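PDB 3BYQ: uncharacterized protein DUF1185 from Bordetella bronchiseptica RB50, which is of unknown function but adopts a variant of the Bacillus chorismate mutase fold and may have a role in amino-acid metabolism. Local coordinates for residues B[40-43]-B[44-47]; B[91-94]-B[95-98]; B[134-137]-B[138-141]; B[171-174]-B[175-178]. All coordinates share one frame; numbering follows the deposited sequence. Where two conformers were deposited one is given.

Contact 1 (B[40-43]-B[44-47]); sequences NPYA and GRYE. With EDO (1,2-ethanediol), chain S.
Residues 40-43 and 44-47 run through two overlapping beta turns, a type I turn from Asn40 to Ala43 and a type II turn from Tyr42 to Arg45, the second closed by Arg45 N bonding to Tyr42 O at 3.3 Å. Gly44 takes the third position of the type II turn with phi 87°, where a CB would run into the carbonyl oxygen of Ala43. Ahead of it, Asn40 OD1 accepts from Tyr42 N at 2.9 Å, an Asx turn. With CG placed between its backbone N and C (chi1 71°), Arg45 runs extended to NE and folds its guanidinium back over the first turn. Arg45 NH2 reaches Pro41 O at 2.8 Å, tilted 24° from the carbonyl plane, and Arg45 NH1 adds a weak bond. At the guanidinium edge, ethanediol O1 accepts from Arg45 NH1 at 3.2 Å and donates to Ala43 O at 2.6 Å; a water bonded to Ala43 O and the diol accepts weakly from Arg45 NH1. Arg45 NH2 and Glu47 CB both meet the Tyr42 ring at CD1, Glu47 CB lying 3.6 Å from Tyr42 CD1. Glu47 OE2 accepts from Asp49 N, and its backbone O from Arg177 NH2 of the second subunit. One guanidinium bonds Pro41 O directly and reaches Ala43 O through the diol and, weakly, the water; its positive charge probably stabilises both oxygens.

Contact 2 (B[91-94]-B[95-98]); sequences EMEH and GAVW
Met92 and Glu93 bond forward to Gly95, Ala96 and Val97 in a single short helical turn of mixed spacing, part of this variant of the Bacillus chorismate mutase fold. Met92 O takes two donors, Gly95 N at 2.9 Å from above the carbonyl plane and Ala96 N at 3.0 Å within it, whereas the bond from Val97 N to Glu93 O is weak. Three-residue spacing also appears before it, from His94 N to Glu91 O, and after it, from Trp98 N to Gly95 O. Ala96 CB rests 3.7 Å from both Met92 O and Glu93 O. Glu91 lies across the His94 imidazole, its CG 3.5 Å above the ring plane and over its centre. Both carboxylates meet the second subunit: Glu91 OE2 makes a salt bridge to Arg177 NH2 there, Glu93 OE1 one to Arg173 NE, and Glu93 OE2 accepts from Arg177 N. Val97 packs on Met54 and Leu57 of helix 51-72 and on Phe164 of strand 161-169, which places this side of the turn between helix and sheet. Its chi1 of -68° sets CG2 between its own N and C, and Val97 CG2 lies 3.1 Å from His94 O, a buried oxygen with no polar partner in the model.

Contact 3 (B[134-137]-B[138-141]); sequences VHYI and HASY
His138 packs against both residues that precede it as the chain turns off the end of strand 130-136. The edge of its imidazole points to the face of the Tyr136 ring in an offset edge-to-face pair, centroids 5.2 Å apart and planes at 79°, with His138 CD2 3.4 Å from Tyr136 OH. One imidazole face is covered by Ile137, whose CG1 lies 3.5 Å from the ring centroid and close to the ring normal, a CH-pi contact made possible because both side chains point the same way. Next, Ala139 turns its carbonyl back: Ala139 O sits at the edge of the Tyr136 ring, in its plane, 3.5 Å from CD2, and Ala139 CB makes a looser apolar contact with the same carbon at 4.0 Å. Tyr136 CG stands opposite its own N across the CA-CB bond (chi1 -174°), which swings the phenol over the chain that follows. Ser140 then lays CB over the His135 imidazole, 3.8 Å from the centroid, while His135 NE2 bonds to Met116 O. A water bridges Tyr136 N and Ser140 O, each at 2.9 Å, tying the exit of the strand to the loop. Strand 130-136 lies between strands 79-86 and 147-151, antiparallel to both; Ile137 extends its backbone bonding to Glu78 and Ala115, and Tyr136 meets His145 edge-to-face beside the stretch leading into strand 147-151.

Contact 4 (B[171-174]-B[175-178]); sequences GARV and HARL. With EDO (1,2-ethanediol), chain R; EDO (1,2-ethanediol), chain P; EDO (1,2-ethanediol), chain C.
Val174 lays CG2 over the centre of the His175 imidazole, 3.9 Å from the centroid, a CH-pi contact between sequence neighbours. His175 is held at both ring nitrogens: ND1 shares a hydrogen bond of 3.0 Å with ethanediol O2, which sits at the ring edge in its plane, and NE2 pairs with Glu20 N. O1 of that diol donates to Ala176 O at 2.7 Å, so one diol bridges the His175 ring and the next carbonyl. The backbone turns between Arg173 and Ala176, where Ala176 N bonds to Arg173 O at 3.2 Å from well above the carbonyl plane. Ala176 CB meets one face of the Arg173 guanidinium, 4.0 Å from NH2. A bend at chi3 (-62°) curls Arg173 back toward this methyl; its NE forms a salt bridge with Glu93 OE1 of the second subunit, and NH1 is taken by the carbonyls of Arg143 and Phe146. Farther along, Arg177 NH1 returns to His175 O at 3.0 Å, and NH2 forms a salt bridge with Glu91 of the second subunit. The bond between residues three apart is that of a beta turn, here in the loop after strand 161-169 and carrying arginines into a subunit interface.

Overall arrangement
The four contacts fall into two pairs; contact 1 lies across the chain's centre from contacts 3 and 4, contact 2 from contact 4. Contacts 1 and 2 have centres 11 Å apart and touch, with Asn40 ND2 3.0 Å from His94 ND1. Contacts 3 and 4 have centres 13 Å apart, without touching. The centres of contacts 1 and 4 are about 42 Å apart, those of contacts 2 and 4 about 32 Å. Subunit packing closes that gap: Tyr46, Glu47, Glu91, Glu93 and Ala96 meet Arg173, His175, Arg177 and Leu178 of the second subunit. No catalytic site is established; the ethanediols at contacts 1 and 4 probably come from the crystallisation liquor.

Contact 1 (B[40-43]-B[44-47])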
ATOM      1  N   ASN B  40      -2.974 -19.697  14.007  1.00 17.95           N
ATOM      2  CA  ASN B  40      -4.412 -19.785  14.144  1.00 15.87           C
ATOM      3  C   ASN B  40      -4.833 -21.248  14.132  1.00 15.94           C
ATOM      4  O   ASN B  40      -4.807 -21.872  13.082  1.00 18.52           O
ATOM      5  CB  ASN B  40      -5.123 -19.069  12.986  1.00 16.73           C
ATOM      6  CG  ASN B  40      -6.620 -19.014  13.150  1.00 19.25           C
ATOM      7  OD1 ASN B  40      -7.176 -19.669  14.017  1.00 19.61           O
ATOM      8  ND2 ASN B  40      -7.282 -18.208  12.321  1.00 16.23           N
ATOM      9  N   PRO B  41      -5.242 -21.809  15.286  1.00 16.16           N
ATOM     10  CA  PRO B  41      -5.615 -23.233  15.274  1.00 15.73           C
ATOM     11  C   PRO B  41      -6.897 -23.584  14.503  1.00 15.99           C
ATOM     12  O   PRO B  41      -7.192 -24.781  14.335  1.00 17.11           O
ATOM     13  CB  PRO B  41      -5.850 -23.550  16.759  1.00 17.18           C
ATOM     14  CG  PRO B  41      -5.311 -22.440  17.502  1.00 18.59           C
ATOM     15  CD  PRO B  41      -5.440 -21.238  16.624  1.00 17.87           C
ATOM     16  N   TYR B  42      -7.651 -22.558  14.076  1.00 16.74           N
ATOM     17  CA  TYR B  42      -8.940 -22.728  13.367  1.00 14.98           C
ATOM     18  C   TYR B  42      -8.971 -22.271  11.921  1.00 16.71           C
ATOM     19  O   TYR B  42     -10.037 -22.268  11.283  1.00 21.08           O
ATOM     20  CB  TYR B  42     -10.042 -22.016  14.158  1.00 17.31           C
ATOM     21  CG  TYR B  42      -9.987 -22.454  15.590  1.00 18.30           C
ATOM     22  CD1 TYR B  42     -10.419 -23.717  15.953  1.00 17.67           C
ATOM     23  CD2 TYR B  42      -9.449 -21.635  16.575  1.00 18.79           C
ATOM     24  CE1 TYR B  42     -10.331 -24.148  17.267  1.00 20.83           C
ATOM     25  CE2 TYR B  42      -9.355 -22.055  17.870  1.00 17.52           C
ATOM     26  CZ  TYR B  42      -9.792 -23.323  18.211  1.00 18.41           C
ATOM     27  OH  TYR B  42      -9.727 -23.764  19.511  1.00 23.87           O
ATOM     28  N   ALA B  43      -7.810 -21.842  11.437  1.00 19.94           N
ATOM     29  CA  ALA B  43      -7.694 -21.336  10.054  1.00 21.20           C
ATOM     30  C   ALA B  43      -8.156 -22.406   9.122  1.00 20.11           C
ATOM     31  O   ALA B  43      -7.762 -23.588   9.256  1.00 18.89           O
ATOM     32  CB  ALA B  43      -6.255 -20.974   9.703  1.00 21.50           C
ATOM     33  N   GLY B  44      -8.987 -21.995   8.177  1.00 20.70           N
ATOM     34  CA  GLY B  44      -9.446 -22.890   7.136  1.00 19.14           C
ATOM     35  C   GLY B  44     -10.664 -23.733   7.369  1.00 20.10           C
ATOM     36  O   GLY B  44     -11.025 -24.569   6.530  1.00 21.36           O
ATOM     37  N   ARG B  45     -11.267 -23.573   8.535  1.00 18.53           N
ATOM     38  CA  ARG B  45     -12.485 -24.291   8.869  1.00 20.14           C
ATOM     39  C   ARG B  45     -13.309 -23.486   9.838  1.00 19.08           C
ATOM     40  O   ARG B  45     -12.823 -22.542  10.455  1.00 19.00           O
ATOM     41  CB  ARG B  45     -12.203 -25.671   9.443  1.00 21.80           C
ATOM     42  CG  ARG B  45     -11.607 -25.665  10.839  1.00 22.81           C
ATOM     43  CD  ARG B  45     -11.337 -27.093  11.357  1.00 30.17           C
ATOM     44  NE  ARG B  45     -10.899 -27.057  12.765  1.00 25.58           N
ATOM     45  CZ  ARG B  45      -9.688 -26.687  13.119  1.00 21.35           C
ATOM     46  NH1 ARG B  45      -8.815 -26.374  12.204  1.00 27.68           N
ATOM     47  NH2 ARG B  45      -9.349 -26.614  14.389  1.00 19.20           N
ATOM     48  N   TYR B  46     -14.585 -23.830   9.870  1.00 18.16           N
ATOM     49  CA  TYR B  46     -15.524 -23.208  10.780  1.00 17.85           C
ATOM     50  C   TYR B  46     -15.614 -23.981  12.075  1.00 19.48           C
ATOM     51  O   TYR B  46     -16.069 -25.120  12.101  1.00 21.71           O
ATOM     52  CB  TYR B  46     -16.912 -23.095  10.170  1.00 19.54           C
ATOM     53  CG  TYR B  46     -17.878 -22.425  11.117  1.00 18.04           C
ATOM     54  CD1 TYR B  46     -17.943 -21.033  11.203  1.00 16.36           C
ATOM     55  CD2 TYR B  46     -18.713 -23.181  11.931  1.00 21.01           C
ATOM     56  CE1 TYR B  46     -18.822 -20.424  12.063  1.00 23.12           C
ATOM     57  CE2 TYR B  46     -19.596 -22.569  12.806  1.00 24.79           C
ATOM     58  CZ  TYR B  46     -19.628 -21.185  12.867  1.00 25.94           C
ATOM     59  OH  TYR B  46     -20.504 -20.549  13.708  1.00 30.61           O
ATOM     60  N   GLU B  47     -15.204 -23.346  13.158  1.00 19.39           N
ATOM     61  CA  GLU B  47     -15.284 -23.952  14.479  1.00 19.90           C
ATOM     62  C   GLU B  47     -16.359 -23.258  15.320  1.00 18.82           C
ATOM     63  O   GLU B  47     -16.237 -22.067  15.634  1.00 17.77           O
ATOM     64  CB  GLU B  47     -13.926 -23.890  15.177  1.00 22.24           C
ATOM     65  CG  GLU B  47     -13.972 -24.303  16.653  1.00 20.94           C
ATOM     66  CD  GLU B  47     -14.508 -25.696  16.843  1.00 25.05           C
ATOM     67  OE1 GLU B  47     -13.892 -26.633  16.298  1.00 25.11           O
ATOM     68  OE2 GLU B  47     -15.537 -25.861  17.545  1.00 22.53           O
TER
HETATM   69  C1  EDO S 198      -8.539 -26.897   8.232  1.00 36.68           C
HETATM   70  O1  EDO S 198      -9.009 -25.851   9.091  1.00 35.11           O
HETATM   71  C2  EDO S 198      -7.041 -26.726   8.036  1.00 33.62           C
HETATM   72  O2  EDO S 198      -6.398 -27.180   9.243  1.00 34.33           O
HETATM   73  O   HOH W   1      -6.282 -25.140  10.956  1.00 34.70           O

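Contact 2 (B[91-94]-B[95-98])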
ATOM      1  N   GLU B  91     -11.176 -15.960  10.139  1.00 16.66           N
ATOM      2  CA  GLU B  91     -12.404 -15.176  10.132  1.00 17.69           C
ATOM      3  C   GLU B  91     -12.342 -14.140  11.236  1.00 18.27           C
ATOM      4  O   GLU B  91     -11.551 -14.252  12.177  1.00 18.36           O
ATOM      5  CB  GLU B  91     -13.655 -16.036  10.280  1.00 18.13           C
ATOM      6  CG  GLU B  91     -13.765 -16.772  11.593  1.00 20.46           C
ATOM      7  CD  GLU B  91     -15.075 -17.554  11.702  1.00 20.14           C
ATOM      8  OE1 GLU B  91     -16.167 -16.936  11.830  1.00 17.84           O
ATOM      9  OE2 GLU B  91     -15.013 -18.813  11.670  1.00 20.97           O
HETATM   10  N   MSE B  92     -13.225 -13.157  11.134  1.00 18.60           N
HETATM   11  CA  MSE B  92     -13.273 -12.037  12.070  0.50 19.76           C
HETATM   12  C   MSE B  92     -13.434 -12.539  13.499  1.00 17.21           C
HETATM   13  O   MSE B  92     -12.830 -12.007  14.417  1.00 20.86           O
HETATM   14  CB  MSE B  92     -14.443 -11.099  11.728  0.50 18.90           C
HETATM   15  CG  MSE B  92     -14.348  -9.698  12.278  0.50 25.79           C
HETATM   16 SE   MSE B  92     -12.848  -8.651  11.601  0.38 16.99          SE
HETATM   17  CE  MSE B  92     -13.738  -6.903  11.586  0.50 16.97           C
ATOM     18  N   GLU B  93     -14.245 -13.577  13.651  1.00 17.47           N
ATOM     19  CA  GLU B  93     -14.514 -14.120  14.993  1.00 16.03           C
ATOM     20  C   GLU B  93     -13.230 -14.575  15.702  1.00 16.97           C
ATOM     21  O   GLU B  93     -13.140 -14.551  16.928  1.00 17.18           O
ATOM     22  CB  GLU B  93     -15.566 -15.225  14.951  1.00 15.37           C
ATOM     23  CG  GLU B  93     -16.345 -15.347  16.205  1.00 16.37           C
ATOM     24  CD  GLU B  93     -17.300 -14.202  16.400  1.00 21.41           C
ATOM     25  OE1 GLU B  93     -17.450 -13.397  15.449  1.00 17.47           O
ATOM     26  OE2 GLU B  93     -17.927 -14.128  17.484  1.00 18.22           O
ATOM     27  N   HIS B  94     -12.209 -14.958  14.934  1.00 16.21           N
ATOM     28  CA  HIS B  94     -10.927 -15.383  15.527  1.00 18.35           C
ATOM     29  C   HIS B  94     -10.159 -14.213  16.164  1.00 19.15           C
ATOM     30  O   HIS B  94      -9.276 -14.396  16.985  1.00 21.29           O
ATOM     31  CB  HIS B  94     -10.030 -16.055  14.495  1.00 17.34           C
ATOM     32  CG  HIS B  94     -10.609 -17.290  13.889  1.00 17.09           C
ATOM     33  ND1 HIS B  94     -10.241 -17.731  12.634  1.00 19.07           N
ATOM     34  CD2 HIS B  94     -11.535 -18.170  14.352  1.00 17.75           C
ATOM     35  CE1 HIS B  94     -10.921 -18.834  12.352  1.00 19.79           C
ATOM     36  NE2 HIS B  94     -11.716 -19.123  13.379  1.00 17.10           N
ATOM     37  N   GLY B  95     -10.474 -13.012  15.698  1.00 18.95           N
ATOM     38  CA  GLY B  95      -9.919 -11.801  16.257  1.00 18.64           C
ATOM     39  C   GLY B  95     -10.812 -11.276  17.370  1.00 17.32           C
ATOM     40  O   GLY B  95     -10.349 -10.665  18.314  1.00 18.08           O
ATOM     41  N   ALA B  96     -12.103 -11.522  17.246  1.00 16.79           N
ATOM     42  CA  ALA B  96     -13.069 -11.004  18.197  1.00 17.06           C
ATOM     43  C   ALA B  96     -12.915 -11.575  19.602  1.00 19.00           C
ATOM     44  O   ALA B  96     -13.383 -10.986  20.586  1.00 18.13           O
ATOM     45  CB  ALA B  96     -14.487 -11.192  17.668  1.00 13.89           C
ATOM     46  N   VAL B  97     -12.257 -12.717  19.689  1.00 17.24           N
ATOM     47  CA  VAL B  97     -11.902 -13.302  20.988  1.00 19.43           C
ATOM     48  C   VAL B  97     -11.032 -12.353  21.863  1.00 17.85           C
ATOM     49  O   VAL B  97     -11.019 -12.469  23.097  1.00 17.58           O
ATOM     50  CB  VAL B  97     -11.115 -14.637  20.848  1.00 19.53           C
ATOM     51  CG1 VAL B  97     -12.004 -15.746  20.285  1.00 15.28           C
ATOM     52  CG2 VAL B  97      -9.831 -14.451  20.015  1.00 21.03           C
ATOM     53  N   TRP B  98     -10.345 -11.426  21.211  1.00 17.28           N
ATOM     54  CA  TRP B  98      -9.426 -10.498  21.890  1.00 16.24           C
ATOM     55  C   TRP B  98     -10.137  -9.398  22.693  1.00 18.53           C
ATOM     56  O   TRP B  98      -9.546  -8.792  23.552  1.00 18.66           O
ATOM     57  CB  TRP B  98      -8.488  -9.901  20.863  1.00 14.90           C
ATOM     58  CG  TRP B  98      -7.205  -9.273  21.419  1.00 15.21           C
ATOM     59  CD1 TRP B  98      -6.789  -7.978  21.256  1.00 16.52           C
ATOM     60  CD2 TRP B  98      -6.204  -9.923  22.192  1.00 16.90           C
ATOM     61  NE1 TRP B  98      -5.568  -7.794  21.884  1.00 15.80           N
ATOM     62  CE2 TRP B  98      -5.195  -8.965  22.473  1.00 15.49           C
ATOM     63  CE3 TRP B  98      -6.041 -11.224  22.663  1.00 16.88           C
ATOM     64  CZ2 TRP B  98      -4.049  -9.284  23.168  1.00 17.76           C
ATOM     65  CZ3 TRP B  98      -4.936 -11.526  23.358  1.00 17.26           C
ATOM     66  CH2 TRP B  98      -3.949 -10.555  23.635  1.00 17.80           C
TER

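Contact 3 (B[134-137]-B[138-141])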
ATOM      1  N   VAL B 134      -7.218   5.083  20.651  1.00 16.69           N
ATOM      2  CA  VAL B 134      -7.122   5.016  22.098  1.00 15.96           C
ATOM      3  C   VAL B 134      -7.967   6.066  22.781  1.00 17.18           C
ATOM      4  O   VAL B 134      -8.362   7.096  22.198  1.00 16.38           O
ATOM      5  CB  VAL B 134      -5.647   5.191  22.628  1.00 15.89           C
ATOM      6  CG1 VAL B 134      -4.721   4.177  22.007  1.00 19.20           C
ATOM      7  CG2 VAL B 134      -5.085   6.626  22.380  1.00 21.80           C
ATOM      8  N   HIS B 135      -8.313   5.777  24.025  1.00 17.92           N
ATOM      9  CA  HIS B 135      -8.976   6.771  24.851  1.00 17.07           C
ATOM     10  C   HIS B 135      -8.570   6.640  26.310  1.00 17.11           C
ATOM     11  O   HIS B 135      -7.817   5.715  26.692  1.00 16.64           O
ATOM     12  CB  HIS B 135     -10.472   6.861  24.613  1.00 18.33           C
ATOM     13  CG  HIS B 135     -11.264   5.669  25.028  1.00 15.38           C
ATOM     14  ND1 HIS B 135     -12.195   5.089  24.192  1.00 20.24           N
ATOM     15  CD2 HIS B 135     -11.360   5.015  26.216  1.00 16.90           C
ATOM     16  CE1 HIS B 135     -12.804   4.106  24.838  1.00 21.30           C
ATOM     17  NE2 HIS B 135     -12.315   4.032  26.063  1.00 19.59           N
ATOM     18  N   TYR B 136      -9.017   7.621  27.091  1.00 17.84           N
ATOM     19  CA  TYR B 136      -8.647   7.704  28.532  1.00 16.62           C
ATOM     20  C   TYR B 136      -9.162   6.522  29.316  1.00 16.66           C
ATOM     21  O   TYR B 136     -10.351   6.155  29.265  1.00 18.09           O
ATOM     22  CB  TYR B 136      -9.171   9.009  29.113  1.00 15.42           C
ATOM     23  CG  TYR B 136      -8.774   9.352  30.524  1.00 12.63           C
ATOM     24  CD1 TYR B 136      -7.460   9.375  30.916  1.00 20.25           C
ATOM     25  CD2 TYR B 136      -9.730   9.772  31.417  1.00 17.09           C
ATOM     26  CE1 TYR B 136      -7.122   9.754  32.210  1.00 19.33           C
ATOM     27  CE2 TYR B 136      -9.413  10.162  32.690  1.00 18.01           C
ATOM     28  CZ  TYR B 136      -8.102  10.160  33.085  1.00 21.60           C
ATOM     29  OH  TYR B 136      -7.741  10.526  34.366  1.00 23.16           O
ATOM     30  N   ILE B 137      -8.275   5.996  30.160  1.00 15.53           N
ATOM     31  CA  ILE B 137      -8.569   4.735  30.875  1.00 16.28           C
ATOM     32  C   ILE B 137      -9.620   4.871  31.972  1.00 16.37           C
ATOM     33  O   ILE B 137     -10.203   3.868  32.381  1.00 18.47           O
ATOM     34  CB  ILE B 137      -7.294   4.063  31.445  1.00 16.99           C
ATOM     35  CG1 ILE B 137      -6.666   4.809  32.598  1.00 20.24           C
ATOM     36  CG2 ILE B 137      -6.254   3.765  30.278  1.00 14.94           C
ATOM     37  CD1 ILE B 137      -5.547   3.972  33.244  1.00 17.16           C
ATOM     38  N   HIS B 138      -9.866   6.089  32.434  1.00 15.89           N
ATOM     39  CA  HIS B 138     -10.767   6.292  33.557  1.00 16.85           C
ATOM     40  C   HIS B 138     -12.131   6.853  33.206  1.00 18.83           C
ATOM     41  O   HIS B 138     -13.048   6.837  34.030  1.00 20.93           O
ATOM     42  CB  HIS B 138     -10.131   7.224  34.580  1.00 19.61           C
ATOM     43  CG  HIS B 138      -8.860   6.697  35.145  1.00 18.33           C
ATOM     44  ND1 HIS B 138      -8.790   5.512  35.844  1.00 19.69           N
ATOM     45  CD2 HIS B 138      -7.598   7.188  35.098  1.00 23.87           C
ATOM     46  CE1 HIS B 138      -7.541   5.301  36.221  1.00 21.13           C
ATOM     47  NE2 HIS B 138      -6.795   6.307  35.788  1.00 23.10           N
ATOM     48  N   ALA B 139     -12.249   7.351  31.989  1.00 17.50           N
ATOM     49  CA  ALA B 139     -13.462   8.017  31.539  1.00 16.12           C
ATOM     50  C   ALA B 139     -13.330   8.215  30.034  1.00 18.70           C
ATOM     51  O   ALA B 139     -12.580   9.058  29.567  1.00 19.03           O
ATOM     52  CB  ALA B 139     -13.655   9.370  32.215  1.00 14.90           C
ATOM     53  N   SER B 140     -14.068   7.408  29.299  1.00 15.13           N
ATOM     54  CA  SER B 140     -13.927   7.357  27.853  1.00 17.18           C
ATOM     55  C   SER B 140     -14.169   8.696  27.165  1.00 17.33           C
ATOM     56  O   SER B 140     -13.658   8.926  26.084  1.00 19.15           O
ATOM     57  CB  SER B 140     -14.896   6.301  27.266  1.00 18.66           C
ATOM     58  OG  SER B 140     -16.202   6.638  27.549  1.00 25.25           O
ATOM     59  N   TYR B 141     -14.976   9.559  27.777  1.00 16.90           N
ATOM     60  CA  TYR B 141     -15.331  10.845  27.138  1.00 18.78           C
ATOM     61  C   TYR B 141     -14.326  11.966  27.273  1.00 19.15           C
ATOM     62  O   TYR B 141     -14.546  13.031  26.726  1.00 20.11           O
ATOM     63  CB  TYR B 141     -16.681  11.356  27.640  1.00 18.31           C
ATOM     64  CG  TYR B 141     -17.925  10.702  27.013  1.00 21.97           C
ATOM     65  CD1 TYR B 141     -18.495   9.564  27.551  1.00 19.99           C
ATOM     66  CD2 TYR B 141     -18.501  11.247  25.882  1.00 24.58           C
ATOM     67  CE1 TYR B 141     -19.594   8.965  26.957  1.00 21.53           C
ATOM     68  CE2 TYR B 141     -19.607  10.683  25.295  1.00 29.52           C
ATOM     69  CZ  TYR B 141     -20.158   9.546  25.835  1.00 24.58           C
ATOM     70  OH  TYR B 141     -21.260   9.012  25.223  1.00 24.45           O
TER
HETATM   71  O   HOH W   2     -10.882   9.700  26.256  1.00 17.08           O

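Contact 4 (B[171-174]-B[175-178])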
ATOM      1  N   GLY B 171      -0.603  10.070  27.916  1.00 17.96           N
ATOM      2  CA  GLY B 171      -1.349  11.308  28.057  1.00 18.45           C
ATOM      3  C   GLY B 171      -2.215  11.699  26.896  1.00 18.43           C
ATOM      4  O   GLY B 171      -2.569  10.876  26.072  1.00 18.03           O
ATOM      5  N   ALA B 172      -2.471  13.004  26.857  1.00 17.94           N
ATOM      6  CA  ALA B 172      -3.332  13.660  25.860  1.00 17.51           C
ATOM      7  C   ALA B 172      -2.617  13.907  24.542  1.00 19.20           C
ATOM      8  O   ALA B 172      -1.379  13.844  24.457  1.00 18.64           O
ATOM      9  CB  ALA B 172      -3.845  14.979  26.419  1.00 17.96           C
ATOM     10  N   ARG B 173      -3.396  14.207  23.516  1.00 18.05           N
ATOM     11  CA  ARG B 173      -2.801  14.672  22.247  1.00 18.74           C
ATOM     12  C   ARG B 173      -1.875  15.865  22.550  1.00 16.00           C
ATOM     13  O   ARG B 173      -2.178  16.717  23.411  1.00 16.89           O
ATOM     14  CB  ARG B 173      -3.841  15.141  21.255  1.00 17.26           C
ATOM     15  CG  ARG B 173      -4.812  14.067  20.774  1.00 16.49           C
ATOM     16  CD  ARG B 173      -5.761  14.563  19.663  1.00 15.91           C
ATOM     17  NE  ARG B 173      -6.604  15.656  20.128  1.00 16.23           N
ATOM     18  CZ  ARG B 173      -7.658  15.486  20.910  1.00 17.54           C
ATOM     19  NH1 ARG B 173      -8.014  14.284  21.325  1.00 18.38           N
ATOM     20  NH2 ARG B 173      -8.349  16.550  21.290  1.00 18.67           N
ATOM     21  N   VAL B 174      -0.802  15.973  21.792  1.00 17.49           N
ATOM     22  CA  VAL B 174       0.220  17.015  22.081  1.00 17.12           C
ATOM     23  C   VAL B 174      -0.255  18.444  21.973  1.00 17.91           C
ATOM     24  O   VAL B 174       0.293  19.302  22.656  1.00 20.52           O
ATOM     25  CB  VAL B 174       1.534  16.830  21.246  1.00 19.26           C
ATOM     26  CG1 VAL B 174       2.213  15.513  21.664  1.00 20.19           C
ATOM     27  CG2 VAL B 174       1.184  16.875  19.747  1.00 16.31           C
ATOM     28  N   HIS B 175      -1.292  18.676  21.166  1.00 18.13           N
ATOM     29  CA  HIS B 175      -1.900  20.017  21.008  1.00 17.48           C
ATOM     30  C   HIS B 175      -3.392  20.007  21.251  1.00 17.94           C
ATOM     31  O   HIS B 175      -4.130  20.754  20.644  1.00 18.02           O
ATOM     32  CB  HIS B 175      -1.600  20.644  19.640  1.00 17.94           C
ATOM     33  CG  HIS B 175      -0.149  20.701  19.338  1.00 16.42           C
ATOM     34  ND1 HIS B 175       0.792  21.143  20.248  1.00 19.68           N
ATOM     35  CD2 HIS B 175       0.527  20.369  18.217  1.00 20.74           C
ATOM     36  CE1 HIS B 175       1.992  21.051  19.696  1.00 21.07           C
ATOM     37  NE2 HIS B 175       1.856  20.597  18.465  1.00 20.26           N
ATOM     38  N   ALA B 176      -3.822  19.160  22.164  1.00 17.14           N
ATOM     39  CA  ALA B 176      -5.242  19.102  22.529  1.00 16.59           C
ATOM     40  C   ALA B 176      -5.738  20.488  22.930  1.00 18.27           C
ATOM     41  O   ALA B 176      -5.165  21.163  23.824  1.00 16.40           O
ATOM     42  CB  ALA B 176      -5.495  18.087  23.624  1.00 16.14           C
ATOM     43  N   ARG B 177      -6.825  20.887  22.282  1.00 16.89           N
ATOM     44  CA  ARG B 177      -7.445  22.207  22.495  1.00 18.45           C
ATOM     45  C   ARG B 177      -8.905  22.363  22.091  1.00 15.83           C
ATOM     46  O   ARG B 177      -9.321  23.436  21.685  1.00 17.43           O
ATOM     47  CB  ARG B 177      -6.589  23.249  21.790  1.00 18.09           C
ATOM     48  CG  ARG B 177      -6.494  23.116  20.282  1.00 19.41           C
ATOM     49  CD  ARG B 177      -5.324  23.955  19.806  1.00 20.49           C
ATOM     50  NE  ARG B 177      -5.227  24.115  18.346  1.00 18.96           N
ATOM     51  CZ  ARG B 177      -4.569  23.291  17.531  1.00 16.21           C
ATOM     52  NH1 ARG B 177      -4.032  22.163  17.968  1.00 16.57           N
ATOM     53  NH2 ARG B 177      -4.485  23.580  16.244  1.00 18.66           N
ATOM     54  N   LEU B 178      -9.677  21.298  22.283  1.00 16.21           N
ATOM     55  CA  LEU B 178     -11.081  21.277  21.885  1.00 17.81           C
ATOM     56  C   LEU B 178     -12.069  21.207  23.023  1.00 18.88           C
ATOM     57  O   LEU B 178     -13.250  20.904  22.815  1.00 18.98           O
ATOM     58  CB  LEU B 178     -11.348  20.142  20.907  1.00 17.34           C
ATOM     59  CG  LEU B 178     -10.610  20.278  19.573  1.00 15.94           C
ATOM     60  CD1 LEU B 178     -10.796  19.001  18.761  1.00 15.07           C
ATOM     61  CD2 LEU B 178     -10.988  21.522  18.786  1.00 17.01           C
TER
HETATM   62  C1  EDO R 197      -2.286  23.650  23.138  1.00 40.85           C
HETATM   63  O1  EDO R 197      -2.787  22.434  23.725  1.00 42.95           O
HETATM   64  C2  EDO R 197      -1.108  23.409  22.182  1.00 33.83           C
HETATM   65  O2  EDO R 197      -0.027  22.622  22.724  1.00 37.64           O
HETATM   66  C1  EDO P 195       1.233  15.071  25.795  1.00 25.68           C
HETATM   67  O1  EDO P 195       0.616  13.900  26.332  1.00 22.83           O
HETATM   68  C2  EDO P 195       0.435  16.302  26.112  1.00 32.15           C
HETATM   69  O2  EDO P 195       0.300  16.449  27.531  1.00 34.30           O
HETATM   70  C1  EDO C 202     -11.997  25.425  25.441  1.00 56.16           C
HETATM   71  O1  EDO C 202     -13.427  25.359  25.516  1.00 59.43           O
HETATM   72  C2  EDO C 202     -11.559  25.359  23.983  1.00 55.91           C
HETATM   73  O2  EDO C 202     -10.152  25.616  23.880  1.00 60.46           O